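Long-range contacts in PadR family transcriptional regulator (Listeria monocytogenes, PDB 6ABQ), which probably binds operator DNA as a dimeric, ligand-responsive transcription factor of the PadR family, through a winged helix-turn-helix domain: residues S17-I22 and V58-K63; E24-G29 and Y82-A87; V66-K71 and P78-T83. All coordinates share one frame; numbering follows the deposited sequence.

Contact 1: S17-I22 and V58-K63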
ATOM      1  N   SER B  17       0.779   1.866  -4.175  1.00 33.67           N
ATOM      2  CA  SER B  17       0.837   0.940  -5.307  1.00 33.17           C
ATOM      3  C   SER B  17      -0.008   1.429  -6.472  1.00 32.25           C
ATOM      4  O   SER B  17       0.384   1.268  -7.624  1.00 33.35           O
ATOM      5  CB  SER B  17       0.404  -0.464  -4.891  1.00 32.39           C
ATOM      6  OG  SER B  17       1.414  -1.072  -4.116  1.00 34.04           O
ATOM      7  N   LEU B  18      -1.155   2.034  -6.148  1.00 31.06           N
ATOM      8  CA  LEU B  18      -2.134   2.518  -7.127  1.00 30.86           C
ATOM      9  C   LEU B  18      -1.571   3.478  -8.165  1.00 31.88           C
ATOM     10  O   LEU B  18      -1.805   3.287  -9.361  1.00 32.68           O
ATOM     11  CB  LEU B  18      -3.356   3.138  -6.438  1.00 30.72           C
ATOM     12  CG  LEU B  18      -4.524   2.194  -6.140  1.00 30.51           C
ATOM     13  CD1 LEU B  18      -5.677   2.976  -5.518  1.00 31.69           C
ATOM     14  CD2 LEU B  18      -4.977   1.446  -7.392  1.00 31.07           C
ATOM     15  N   GLU B  19      -0.830   4.485  -7.701  1.00 32.46           N
ATOM     16  CA  GLU B  19      -0.159   5.439  -8.576  1.00 33.83           C
ATOM     17  C   GLU B  19       0.788   4.749  -9.577  1.00 35.29           C
ATOM     18  O   GLU B  19       0.785   5.080 -10.767  1.00 36.53           O
ATOM     19  CB  GLU B  19       0.600   6.470  -7.743  1.00 35.10           C
ATOM     20  CG  GLU B  19       1.125   7.632  -8.562  1.00 36.79           C
ATOM     21  CD  GLU B  19       1.805   8.697  -7.736  1.00 38.84           C
ATOM     22  OE1 GLU B  19       1.145   9.303  -6.862  1.00 39.01           O
ATOM     23  OE2 GLU B  19       3.001   8.947  -7.989  1.00 41.19           O
ATOM     24  N   GLY B  20       1.573   3.790  -9.084  1.00 21.54           N
ATOM     25  CA  GLY B  20       2.533   3.043  -9.888  1.00 22.06           C
ATOM     26  C   GLY B  20       1.870   2.218 -10.972  1.00 19.73           C
ATOM     27  O   GLY B  20       2.354   2.174 -12.108  1.00 19.08           O
ATOM     28  N   MET B  21       0.759   1.574 -10.609  1.00 19.02           N
ATOM     29  CA  MET B  21      -0.053   0.779 -11.537  1.00 17.37           C
ATOM     30  C   MET B  21      -0.589   1.623 -12.684  1.00 14.69           C
ATOM     31  O   MET B  21      -0.504   1.216 -13.848  1.00 14.20           O
ATOM     32  CB  MET B  21      -1.208   0.072 -10.808  1.00 17.61           C
ATOM     33  CG  MET B  21      -0.805  -1.010  -9.811  1.00 20.74           C
ATOM     34  SD  MET B  21       0.137  -2.351 -10.557  1.00 22.89           S
ATOM     35  CE  MET B  21       1.815  -1.754 -10.383  1.00 24.97           C
ATOM     36  N   ILE B  22      -1.109   2.800 -12.340  1.00 13.63           N
ATOM     37  CA  ILE B  22      -1.697   3.725 -13.307  1.00 11.70           C
ATOM     38  C   ILE B  22      -0.626   4.243 -14.276  1.00 11.65           C
ATOM     39  O   ILE B  22      -0.826   4.186 -15.489  1.00 10.82           O
ATOM     40  CB  ILE B  22      -2.500   4.853 -12.603  1.00 11.47           C
ATOM     41  CG1 ILE B  22      -3.697   4.232 -11.858  1.00 11.76           C
ATOM     42  CG2 ILE B  22      -2.981   5.890 -13.616  1.00 10.24           C
ATOM     43  CD1 ILE B  22      -4.441   5.145 -10.909  1.00 12.58           C
ATOM     44  N   VAL B  58      -5.246  13.702 -11.577  1.00 14.13           N
ATOM     45  CA  VAL B  58      -5.009  15.105 -11.185  1.00 15.23           C
ATOM     46  C   VAL B  58      -3.661  15.238 -10.449  1.00 15.74           C
ATOM     47  O   VAL B  58      -2.875  16.141 -10.749  1.00 16.20           O
ATOM     48  CB  VAL B  58      -6.192  15.692 -10.364  1.00 16.58           C
ATOM     49  CG1 VAL B  58      -5.815  16.993  -9.658  1.00 18.25           C
ATOM     50  CG2 VAL B  58      -7.399  15.920 -11.268  1.00 16.49           C
ATOM     51  N   ARG B  59      -3.402  14.313  -9.524  1.00 15.90           N
ATOM     52  CA  ARG B  59      -2.139  14.270  -8.780  1.00 16.62           C
ATOM     53  C   ARG B  59      -0.931  14.090  -9.712  1.00 15.93           C
ATOM     54  O   ARG B  59       0.084  14.780  -9.555  1.00 16.71           O
ATOM     55  CB  ARG B  59      -2.168  13.186  -7.697  1.00 17.21           C
ATOM     56  CG  ARG B  59      -0.923  13.178  -6.821  1.00 18.39           C
ATOM     57  CD  ARG B  59      -1.111  12.319  -5.584  1.00 19.63           C
ATOM     58  NE  ARG B  59      -0.829  10.904  -5.829  1.00 19.15           N
ATOM     59  CZ  ARG B  59      -1.652   9.891  -5.545  1.00 19.33           C
ATOM     60  NH1 ARG B  59      -2.845  10.100  -5.006  1.00 19.92           N
ATOM     61  NH2 ARG B  59      -1.266   8.647  -5.805  1.00 19.25           N
ATOM     62  N   LEU B  60      -1.072  13.174 -10.675  1.00 14.79           N
ATOM     63  CA  LEU B  60      -0.047  12.905 -11.691  1.00 14.43           C
ATOM     64  C   LEU B  60       0.300  14.111 -12.559  1.00 14.62           C
ATOM     65  O   LEU B  60       1.480  14.324 -12.865  1.00 15.18           O
ATOM     66  CB  LEU B  60      -0.442  11.717 -12.568  1.00 13.58           C
ATOM     67  CG  LEU B  60      -0.497  10.334 -11.915  1.00 13.77           C
ATOM     68  CD1 LEU B  60      -0.942   9.305 -12.945  1.00 13.21           C
ATOM     69  CD2 LEU B  60       0.833   9.959 -11.292  1.00 14.78           C
ATOM     70  N   GLU B  61      -0.717  14.881 -12.948  1.00 14.49           N
ATOM     71  CA  GLU B  61      -0.523  16.152 -13.665  1.00 15.15           C
ATOM     72  C   GLU B  61       0.316  17.119 -12.839  1.00 16.49           C
ATOM     73  O   GLU B  61       1.283  17.685 -13.344  1.00 17.21           O
ATOM     74  CB  GLU B  61      -1.863  16.832 -13.969  1.00 15.27           C
ATOM     75  CG  GLU B  61      -2.714  16.163 -15.033  1.00 14.35           C
ATOM     76  CD  GLU B  61      -4.046  16.858 -15.231  1.00 14.84           C
ATOM     77  OE1 GLU B  61      -4.285  17.926 -14.638  1.00 16.04           O
ATOM     78  OE2 GLU B  61      -4.869  16.333 -15.991  1.00 14.31           O
ATOM     79  N   LYS B  62      -0.076  17.300 -11.579  1.00 17.10           N
ATOM     80  CA  LYS B  62       0.600  18.209 -10.650  1.00 18.73           C
ATOM     81  C   LYS B  62       2.038  17.766 -10.381  1.00 19.05           C
ATOM     82  O   LYS B  62       2.923  18.603 -10.219  1.00 20.40           O
ATOM     83  CB  LYS B  62      -0.212  18.378  -9.358  1.00 19.65           C
ATOM     84  CG  LYS B  62      -1.487  19.179  -9.579  1.00 20.18           C
ATOM     85  CD  LYS B  62      -2.471  19.131  -8.421  1.00 21.17           C
ATOM     86  CE  LYS B  62      -3.713  19.933  -8.780  1.00 21.98           C
ATOM     87  NZ  LYS B  62      -4.686  20.095  -7.670  1.00 23.62           N
ATOM     88  N   LYS B  63       2.262  16.453 -10.395  1.00 18.09           N
ATOM     89  CA  LYS B  63       3.599  15.856 -10.343  1.00 18.52           C
ATOM     90  C   LYS B  63       4.410  16.056 -11.636  1.00 18.53           C
ATOM     91  O   LYS B  63       5.623  15.869 -11.640  1.00 19.43           O
ATOM     92  CB  LYS B  63       3.505  14.371  -9.992  1.00 17.92           C
ATOM     93  CG  LYS B  63       3.235  14.072  -8.523  1.00 18.76           C
ATOM     94  CD  LYS B  63       3.513  12.617  -8.179  1.00 18.84           C
ATOM     95  CE  LYS B  63       3.264  12.361  -6.701  1.00 20.11           C
ATOM     96  NZ  LYS B  63       3.742  11.014  -6.276  1.00 20.83           N
TER
HETATM   97  O   HOH W   1      -1.544   5.570  -4.903  1.00  7.91           O
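E19 on helix 17-27 reaches across to residues 58-63, where R59 and K63 grip its carboxylate and L60 supports its chain. With CG anti to the backbone N (chi1 -170°) and the chain extended beyond it, E19 spans much of the gap between the helices; the axes of these short helical segments come within 11.6 Å, crossing at -77°. R59 approaches side-on: NE and NH2 both donate to E19 OE1, each at 2.7 Å, NH2 using its anti lone pair and NE coming nearly along its C-O axis. This oxygen lies in the guanidinium plane although the carboxylate is turned 40° from it. K63 meets E19 tip to tip, its NZ 2.8 Å from E19 OE2 on the syn side and only weakly bonded to OE1. Below the charges, L60 CD2 packs at 3.6 Å on E19 CG, and L60 CD1 touches I22 CG2 at 4.0 Å. One buried carboxylate is thus gripped by two basic side chains, four residues apart. The two positive groups should favour its ionised form, and the salt-bridge network should hold the carboxylate's rotation and help tie the helices together over an apolar floor.

Contact 2: E24-G29 and Y82-A87; sequences ERISRG and YTLSPA
I26 lays its branched side chain against the strand at Y82-L84, while the next residue, S27, meets the tip of L84. In I26, CG2 stands anti to the backbone N and CG1 anti to the carbonyl carbon (chi1 -60°), which divides the work between the two branches. CG2 presses on the strand backbone, 3.4 Å from Y82 O, and also touches L84 CD2 at 3.8 Å; CD1 at the end of the longer branch crosses to Y82 CB at 4.1 Å. The Y82 ring leads away from the helix, and its hydroxyl bonds to E61. L84 spreads its two methyls over neighbouring residues: CD2 against I26, CD1 against S27 CB at 3.5 Å. The S27 hydroxyl turns back along its own helix, in the crowded position between N and carbonyl carbon (chi1 84°), and donates to E24 O at 2.6 Å. Polar contact between the segments runs through a water that donates to I26 O and accepts from L84 N, with 2.8 Å between the water oxygen and that N. G29 leaves the helix with positive phi, and beyond it Y82 pairs through its backbone with T31. This packing of helix 17-27 against the second wing strand, just before S85, the N-cap of helix 86-110, whose OG bonds G88 N only weakly, is consistent with the winged helix-turn-helix fold of PadR regulators.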
ATOM      1  N   GLU B  24       2.162   2.722 -14.973  1.00 15.55           N
ATOM      2  CA  GLU B  24       2.487   1.531 -15.774  1.00 16.79           C
ATOM      3  C   GLU B  24       1.510   1.310 -16.930  1.00 15.22           C
ATOM      4  O   GLU B  24       1.941   1.051 -18.048  1.00 16.14           O
ATOM      5  CB  GLU B  24       2.593   0.275 -14.892  1.00 18.87           C
ATOM      6  CG  GLU B  24       2.886  -1.026 -15.642  1.00 20.91           C
ATOM      7  CD  GLU B  24       4.311  -1.135 -16.183  1.00 23.69           C
ATOM      8  OE1 GLU B  24       5.257  -0.577 -15.591  1.00 25.11           O
ATOM      9  OE2 GLU B  24       4.488  -1.803 -17.215  1.00 25.06           O
ATOM     10  N   ARG B  25       0.211   1.424 -16.652  1.00 13.48           N
ATOM     11  CA  ARG B  25      -0.829   1.315 -17.674  1.00 12.52           C
ATOM     12  C   ARG B  25      -0.718   2.437 -18.723  1.00 11.77           C
ATOM     13  O   ARG B  25      -0.835   2.171 -19.924  1.00 12.46           O
ATOM     14  CB  ARG B  25      -2.228   1.282 -17.032  1.00 11.44           C
ATOM     15  CG  ARG B  25      -3.412   1.330 -18.002  1.00 10.97           C
ATOM     16  CD  ARG B  25      -3.447   0.132 -18.950  1.00 12.66           C
ATOM     17  NE  ARG B  25      -4.418   0.307 -20.025  1.00 12.95           N
ATOM     18  CZ  ARG B  25      -4.187   0.948 -21.172  1.00 13.26           C
ATOM     19  NH1 ARG B  25      -3.004   1.489 -21.433  1.00 13.17           N
ATOM     20  NH2 ARG B  25      -5.155   1.043 -22.073  1.00 14.20           N
ATOM     21  N   ILE B  26      -0.480   3.668 -18.265  1.00 10.94           N
ATOM     22  CA  ILE B  26      -0.305   4.825 -19.166  1.00 10.70           C
ATOM     23  C   ILE B  26       0.939   4.669 -20.065  1.00 12.30           C
ATOM     24  O   ILE B  26       0.894   5.010 -21.256  1.00 12.79           O
ATOM     25  CB  ILE B  26      -0.326   6.179 -18.396  1.00 10.12           C
ATOM     26  CG1 ILE B  26      -1.666   6.364 -17.658  1.00  9.16           C
ATOM     27  CG2 ILE B  26      -0.118   7.358 -19.339  1.00 10.39           C
ATOM     28  CD1 ILE B  26      -1.723   7.550 -16.701  1.00  9.35           C
ATOM     29  N   SER B  27       2.018   4.117 -19.499  1.00 13.68           N
ATOM     30  CA  SER B  27       3.276   3.867 -20.218  1.00 15.95           C
ATOM     31  C   SER B  27       3.107   2.968 -21.447  1.00 17.23           C
ATOM     32  O   SER B  27       3.899   3.032 -22.390  1.00 19.19           O
ATOM     33  CB  SER B  27       4.310   3.224 -19.287  1.00 17.95           C
ATOM     34  OG  SER B  27       4.141   1.816 -19.217  1.00 19.11           O
ATOM     35  N   ARG B  28       2.087   2.118 -21.406  1.00 16.65           N
ATOM     36  CA  ARG B  28       1.853   1.139 -22.461  1.00 18.53           C
ATOM     37  C   ARG B  28       1.133   1.722 -23.683  1.00 18.40           C
ATOM     38  O   ARG B  28       1.208   1.163 -24.775  1.00 20.80           O
ATOM     39  CB  ARG B  28       1.137  -0.084 -21.873  1.00 18.79           C
ATOM     40  CG  ARG B  28       2.057  -0.857 -20.937  1.00 20.41           C
ATOM     41  CD  ARG B  28       1.358  -1.952 -20.148  1.00 20.77           C
ATOM     42  NE  ARG B  28       2.330  -2.697 -19.341  1.00 23.18           N
ATOM     43  CZ  ARG B  28       2.029  -3.658 -18.464  1.00 24.31           C
ATOM     44  NH1 ARG B  28       0.767  -4.024 -18.267  1.00 23.12           N
ATOM     45  NH2 ARG B  28       3.001  -4.257 -17.785  1.00 27.16           N
ATOM     46  N   GLY B  29       0.462   2.858 -23.487  1.00 16.22           N
ATOM     47  CA  GLY B  29      -0.268   3.556 -24.553  1.00 16.50           C
ATOM     48  C   GLY B  29      -1.287   4.543 -24.004  1.00 14.40           C
ATOM     49  O   GLY B  29      -1.793   4.359 -22.888  1.00 12.84           O
ATOM     50  N   TYR B  82      -4.215  10.410 -21.613  1.00 13.18           N
ATOM     51  CA  TYR B  82      -2.970  10.605 -20.900  1.00 13.13           C
ATOM     52  C   TYR B  82      -1.867   9.758 -21.507  1.00 14.00           C
ATOM     53  O   TYR B  82      -2.080   8.580 -21.809  1.00 14.28           O
ATOM     54  CB  TYR B  82      -3.153  10.286 -19.412  1.00 12.33           C
ATOM     55  CG  TYR B  82      -4.092  11.245 -18.701  1.00 11.96           C
ATOM     56  CD1 TYR B  82      -5.487  11.151 -18.861  1.00 11.82           C
ATOM     57  CD2 TYR B  82      -3.590  12.262 -17.884  1.00 12.10           C
ATOM     58  CE1 TYR B  82      -6.344  12.036 -18.219  1.00 11.91           C
ATOM     59  CE2 TYR B  82      -4.439  13.151 -17.233  1.00 12.23           C
ATOM     60  CZ  TYR B  82      -5.808  13.033 -17.403  1.00 12.17           C
ATOM     61  OH  TYR B  82      -6.638  13.904 -16.763  1.00 12.70           O
ATOM     62  N   THR B  83      -0.710  10.389 -21.721  1.00 14.75           N
ATOM     63  CA  THR B  83       0.550   9.695 -22.024  1.00 15.89           C
ATOM     64  C   THR B  83       1.591  10.085 -20.974  1.00 15.88           C
ATOM     65  O   THR B  83       1.416  11.087 -20.271  1.00 15.24           O
ATOM     66  CB  THR B  83       1.079  10.008 -23.438  1.00 17.52           C
ATOM     67  OG1 THR B  83       1.064  11.427 -23.664  1.00 17.71           O
ATOM     68  CG2 THR B  83       0.238   9.304 -24.488  1.00 18.06           C
ATOM     69  N   LEU B  84       2.660   9.300 -20.845  1.00 16.88           N
ATOM     70  CA  LEU B  84       3.741   9.676 -19.934  1.00 17.27           C
ATOM     71  C   LEU B  84       4.639  10.751 -20.538  1.00 18.43           C
ATOM     72  O   LEU B  84       5.000  10.687 -21.709  1.00 19.75           O
ATOM     73  CB  LEU B  84       4.586   8.468 -19.507  1.00 18.31           C
ATOM     74  CG  LEU B  84       4.021   7.330 -18.642  1.00 17.79           C
ATOM     75  CD1 LEU B  84       5.175   6.466 -18.154  1.00 19.44           C
ATOM     76  CD2 LEU B  84       3.200   7.820 -17.453  1.00 16.29           C
ATOM     77  N   SER B  85       4.971  11.747 -19.720  1.00 18.23           N
ATOM     78  CA  SER B  85       6.042  12.686 -20.019  1.00 19.70           C
ATOM     79  C   SER B  85       7.364  11.975 -19.690  1.00 21.11           C
ATOM     80  O   SER B  85       7.336  10.933 -19.015  1.00 20.75           O
ATOM     81  CB  SER B  85       5.869  13.962 -19.183  1.00 19.28           C
ATOM     82  OG  SER B  85       6.164  13.749 -17.813  1.00 18.92           O
ATOM     83  N   PRO B  86       8.521  12.511 -20.163  1.00 23.04           N
ATOM     84  CA  PRO B  86       9.805  11.897 -19.764  1.00 24.69           C
ATOM     85  C   PRO B  86       9.981  11.735 -18.245  1.00 24.07           C
ATOM     86  O   PRO B  86      10.507  10.703 -17.809  1.00 24.88           O
ATOM     87  CB  PRO B  86      10.844  12.855 -20.354  1.00 26.79           C
ATOM     88  CG  PRO B  86      10.184  13.331 -21.607  1.00 26.82           C
ATOM     89  CD  PRO B  86       8.723  13.493 -21.253  1.00 24.28           C
ATOM     90  N   ALA B  87       9.516  12.722 -17.468  1.00 22.99           N
ATOM     91  CA  ALA B  87       9.486  12.647 -16.003  1.00 22.50           C
ATOM     92  C   ALA B  87       8.629  11.478 -15.471  1.00 21.24           C
ATOM     93  O   ALA B  87       9.004  10.841 -14.483  1.00 21.79           O
ATOM     94  CB  ALA B  87       9.027  13.969 -15.402  1.00 21.93           C
TER
HETATM   95  O   HOH W   2       2.765   6.957 -22.365  1.00  5.21           O

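Contact 3: V66-K71 and P78-T83; sequences VEIEKK and PRKFYT
K71 and F81 bury much of each other on one face of the two-stranded antiparallel hairpin, the lysine chain crossing the ring at about a right angle. From K71 CB, CG sits between the backbone N and the carbonyl carbon (chi1 63°), which brings it to 3.6 Å from F81 CD1. The extended chain passes through CD, farther from the ring than CG and CE, and CE settles over the ring centre as a CH-pi contact, 3.9 Å from the F81 centroid. At the tip, NZ remains nearly on the ring normal, 4.9 Å from the same centroid, in cation-pi geometry, while its salt bridge goes to E30. F81 itself has E69 O at its edge, and Y32 adds an edge-to-face ring contact. Six backbone bonds zip the strands, two each for the hydrogen-bonded pairs E67-T83, E69-F81 and K71-R79; the shortest is F81 N to E69 O at 2.6 Å. Between them, I68-Y82 and K70-K80 are non-hydrogen-bonded pairs whose side chains occupy the other face. There I68 lies alongside Y82, its CG1 3.6 Å from Y82 CE2, and V66 CG2 comes to the ring edge, 3.7 Å from Y82 CD2. A water lies between E67 O and T83 OG1. The Y82 face turns toward helix 50-62, where L57 and E61 meet it, and V66 also touches I26 of helix 17-27; the hairpin is the wing, and its K70-P78 end projects away from helices 17-27 and 50-62.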
ATOM      1  N   VAL B  66       2.510  13.394 -16.649  1.00 15.10           N
ATOM      2  CA  VAL B  66       1.585  13.032 -17.735  1.00 14.56           C
ATOM      3  C   VAL B  66       1.317  14.178 -18.702  1.00 15.11           C
ATOM      4  O   VAL B  66       1.405  15.349 -18.340  1.00 15.63           O
ATOM      5  CB  VAL B  66       0.224  12.456 -17.228  1.00 13.45           C
ATOM      6  CG1 VAL B  66       0.396  11.065 -16.626  1.00 13.28           C
ATOM      7  CG2 VAL B  66      -0.474  13.405 -16.252  1.00 13.29           C
ATOM      8  N   GLU B  67       0.979  13.805 -19.936  1.00 15.30           N
ATOM      9  CA  GLU B  67       0.603  14.733 -20.995  1.00 16.13           C
ATOM     10  C   GLU B  67      -0.839  14.458 -21.419  1.00 15.47           C
ATOM     11  O   GLU B  67      -1.252  13.299 -21.512  1.00 14.82           O
ATOM     12  CB  GLU B  67       1.571  14.599 -22.164  1.00 17.58           C
ATOM     13  CG  GLU B  67       3.000  14.961 -21.769  1.00 18.57           C
ATOM     14  CD  GLU B  67       3.996  14.895 -22.907  1.00 20.47           C
ATOM     15  OE1 GLU B  67       3.652  15.243 -24.056  1.00 21.51           O
ATOM     16  OE2 GLU B  67       5.153  14.514 -22.639  1.00 21.27           O
ATOM     17  N   ILE B  68      -1.605  15.527 -21.642  1.00 15.94           N
ATOM     18  CA  ILE B  68      -3.055  15.421 -21.803  1.00 15.51           C
ATOM     19  C   ILE B  68      -3.534  15.862 -23.195  1.00 16.80           C
ATOM     20  O   ILE B  68      -3.289  16.993 -23.616  1.00 18.18           O
ATOM     21  CB  ILE B  68      -3.837  16.194 -20.701  1.00 15.27           C
ATOM     22  CG1 ILE B  68      -3.316  15.877 -19.294  1.00 14.47           C
ATOM     23  CG2 ILE B  68      -5.328  15.875 -20.756  1.00 14.95           C
ATOM     24  CD1 ILE B  68      -2.500  16.988 -18.660  1.00 15.34           C
ATOM     25  N   GLU B  69      -4.212  14.953 -23.894  1.00 16.64           N
ATOM     26  CA  GLU B  69      -4.892  15.283 -25.147  1.00 18.01           C
ATOM     27  C   GLU B  69      -6.379  14.960 -25.073  1.00 17.60           C
ATOM     28  O   GLU B  69      -6.769  13.826 -24.787  1.00 16.58           O
ATOM     29  CB  GLU B  69      -4.249  14.591 -26.359  1.00 19.08           C
ATOM     30  CG  GLU B  69      -4.927  14.935 -27.686  1.00 20.91           C
ATOM     31  CD  GLU B  69      -4.352  14.228 -28.902  1.00 22.41           C
ATOM     32  OE1 GLU B  69      -3.454  13.366 -28.775  1.00 22.10           O
ATOM     33  OE2 GLU B  69      -4.817  14.543 -30.013  1.00 24.29           O
ATOM     34  N   LYS B  70      -7.193  15.977 -25.330  1.00 18.72           N
ATOM     35  CA  LYS B  70      -8.617  15.795 -25.542  1.00 19.03           C
ATOM     36  C   LYS B  70      -8.869  15.440 -27.015  1.00 20.46           C
ATOM     37  O   LYS B  70      -8.476  16.181 -27.924  1.00 22.22           O
ATOM     38  CB  LYS B  70      -9.376  17.065 -25.145  1.00 20.07           C
ATOM     39  CG  LYS B  70     -10.892  16.923 -25.204  1.00 20.62           C
ATOM     40  CD  LYS B  70     -11.588  18.271 -25.101  1.00 22.50           C
ATOM     41  CE  LYS B  70     -13.094  18.112 -25.256  1.00 23.45           C
ATOM     42  NZ  LYS B  70     -13.786  19.425 -25.114  1.00 25.70           N
ATOM     43  N   LYS B  71      -9.511  14.293 -27.228  1.00 19.99           N
ATOM     44  CA  LYS B  71      -9.978  13.852 -28.550  1.00 21.57           C
ATOM     45  C   LYS B  71     -11.130  12.859 -28.395  1.00 21.12           C
ATOM     46  O   LYS B  71     -11.406  12.392 -27.282  1.00 19.55           O
ATOM     47  CB  LYS B  71      -8.842  13.238 -29.392  1.00 22.24           C
ATOM     48  CG  LYS B  71      -8.220  11.969 -28.826  1.00 20.76           C
ATOM     49  CD  LYS B  71      -7.296  11.299 -29.827  1.00 22.14           C
ATOM     50  CE  LYS B  71      -6.467  10.218 -29.149  1.00 20.99           C
ATOM     51  NZ  LYS B  71      -5.649   9.442 -30.126  1.00 22.77           N
ATOM     52  N   PRO B  78     -15.890  12.394 -26.309  1.00 21.28           N
ATOM     53  CA  PRO B  78     -14.533  12.892 -26.064  1.00 20.25           C
ATOM     54  C   PRO B  78     -13.972  12.376 -24.743  1.00 18.32           C
ATOM     55  O   PRO B  78     -14.721  12.206 -23.770  1.00 18.02           O
ATOM     56  CB  PRO B  78     -14.710  14.415 -25.998  1.00 21.44           C
ATOM     57  CG  PRO B  78     -16.037  14.685 -26.621  1.00 23.46           C
ATOM     58  CD  PRO B  78     -16.878  13.490 -26.293  1.00 22.92           C
ATOM     59  N   ARG B  79     -12.667  12.109 -24.733  1.00 17.34           N
ATOM     60  CA  ARG B  79     -11.961  11.691 -23.526  1.00 15.80           C
ATOM     61  C   ARG B  79     -10.660  12.460 -23.392  1.00 15.46           C
ATOM     62  O   ARG B  79     -10.117  12.948 -24.393  1.00 16.32           O
ATOM     63  CB  ARG B  79     -11.668  10.181 -23.548  1.00 15.21           C
ATOM     64  CG  ARG B  79     -12.881   9.269 -23.621  1.00 15.71           C
ATOM     65  CD  ARG B  79     -13.727   9.286 -22.358  1.00 15.41           C
ATOM     66  NE  ARG B  79     -14.830   8.326 -22.436  1.00 16.12           N
ATOM     67  CZ  ARG B  79     -15.595   7.970 -21.405  1.00 16.23           C
ATOM     68  NH1 ARG B  79     -15.384   8.487 -20.198  1.00 15.70           N
ATOM     69  NH2 ARG B  79     -16.574   7.088 -21.576  1.00 17.17           N
ATOM     70  N   LYS B  80     -10.173  12.571 -22.156  1.00 14.50           N
ATOM     71  CA  LYS B  80      -8.843  13.097 -21.894  1.00 14.18           C
ATOM     72  C   LYS B  80      -7.849  11.943 -21.932  1.00 13.49           C
ATOM     73  O   LYS B  80      -7.889  11.049 -21.086  1.00 12.77           O
ATOM     74  CB  LYS B  80      -8.787  13.823 -20.551  1.00 13.92           C
ATOM     75  CG  LYS B  80      -9.260  15.272 -20.594  1.00 15.15           C
ATOM     76  CD  LYS B  80     -10.515  15.448 -19.765  1.00 15.60           C
ATOM     77  CE  LYS B  80     -10.541  16.774 -19.024  1.00 16.73           C
ATOM     78  NZ  LYS B  80     -10.763  17.932 -19.932  1.00 18.40           N
ATOM     79  N   PHE B  81      -6.983  11.952 -22.937  1.00 14.11           N
ATOM     80  CA  PHE B  81      -6.008  10.888 -23.131  1.00 14.02           C
ATOM     81  C   PHE B  81      -4.692  11.287 -22.487  1.00 13.79           C
ATOM     82  O   PHE B  81      -4.138  12.359 -22.773  1.00 14.41           O
ATOM     83  CB  PHE B  81      -5.812  10.568 -24.611  1.00 15.34           C
ATOM     84  CG  PHE B  81      -6.927   9.758 -25.221  1.00 15.78           C
ATOM     85  CD1 PHE B  81      -8.115  10.366 -25.636  1.00 16.26           C
ATOM     86  CD2 PHE B  81      -6.781   8.386 -25.410  1.00 16.06           C
ATOM     87  CE1 PHE B  81      -9.137   9.616 -26.221  1.00 16.92           C
ATOM     88  CE2 PHE B  81      -7.796   7.632 -25.999  1.00 16.77           C
ATOM     89  CZ  PHE B  81      -8.978   8.248 -26.402  1.00 17.14           C
ATOM     90  N   TYR B  82      -4.215  10.410 -21.613  1.00 13.18           N
ATOM     91  CA  TYR B  82      -2.970  10.605 -20.900  1.00 13.13           C
ATOM     92  C   TYR B  82      -1.867   9.758 -21.507  1.00 14.00           C
ATOM     93  O   TYR B  82      -2.080   8.580 -21.809  1.00 14.28           O
ATOM     94  CB  TYR B  82      -3.153  10.286 -19.412  1.00 12.33           C
ATOM     95  CG  TYR B  82      -4.092  11.245 -18.701  1.00 11.96           C
ATOM     96  CD1 TYR B  82      -5.487  11.151 -18.861  1.00 11.82           C
ATOM     97  CD2 TYR B  82      -3.590  12.262 -17.884  1.00 12.10           C
ATOM     98  CE1 TYR B  82      -6.344  12.036 -18.219  1.00 11.91           C
ATOM     99  CE2 TYR B  82      -4.439  13.151 -17.233  1.00 12.23           C
ATOM    100  CZ  TYR B  82      -5.808  13.033 -17.403  1.00 12.17           C
ATOM    101  OH  TYR B  82      -6.638  13.904 -16.763  1.00 12.70           O
ATOM    102  N   THR B  83      -0.710  10.389 -21.721  1.00 14.75           N
ATOM    103  CA  THR B  83       0.550   9.695 -22.024  1.00 15.89           C
ATOM    104  C   THR B  83       1.591  10.085 -20.974  1.00 15.88           C
ATOM    105  O   THR B  83       1.416  11.087 -20.271  1.00 15.24           O
ATOM    106  CB  THR B  83       1.079  10.008 -23.438  1.00 17.52           C
ATOM    107  OG1 THR B  83       1.064  11.427 -23.664  1.00 17.71           O
ATOM    108  CG2 THR B  83       0.238   9.304 -24.488  1.00 18.06           C
TER
HETATM  109  O   HOH W   3      -1.554  12.408 -24.201  1.00  2.88           O
HETATM  110  O   HOH W   4       2.271  12.697 -25.673  1.00 18.37           O

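From the N terminus, helix 17-27 supplies first residues 17-22 and then residues 24-29. Contact 1 closes the loop from 17-22 to the end of helix 50-62, with helix 33-42 between. Contact 2 opens before that loop is complete and ends at 82-87, so the two cross. Contact 3 opens after contact 1 has closed; its hairpin loop lies within the span of contact 2, and the two end on the same strand, sharing Y82 and T83. Direct touches join all three: Y82 OH probably bonds E61 OE2, L60 packs on I26, and V66 on L60. Together they tie helix 17-27, helix 50-62 and the wing into one domain, with helix 86-110 following.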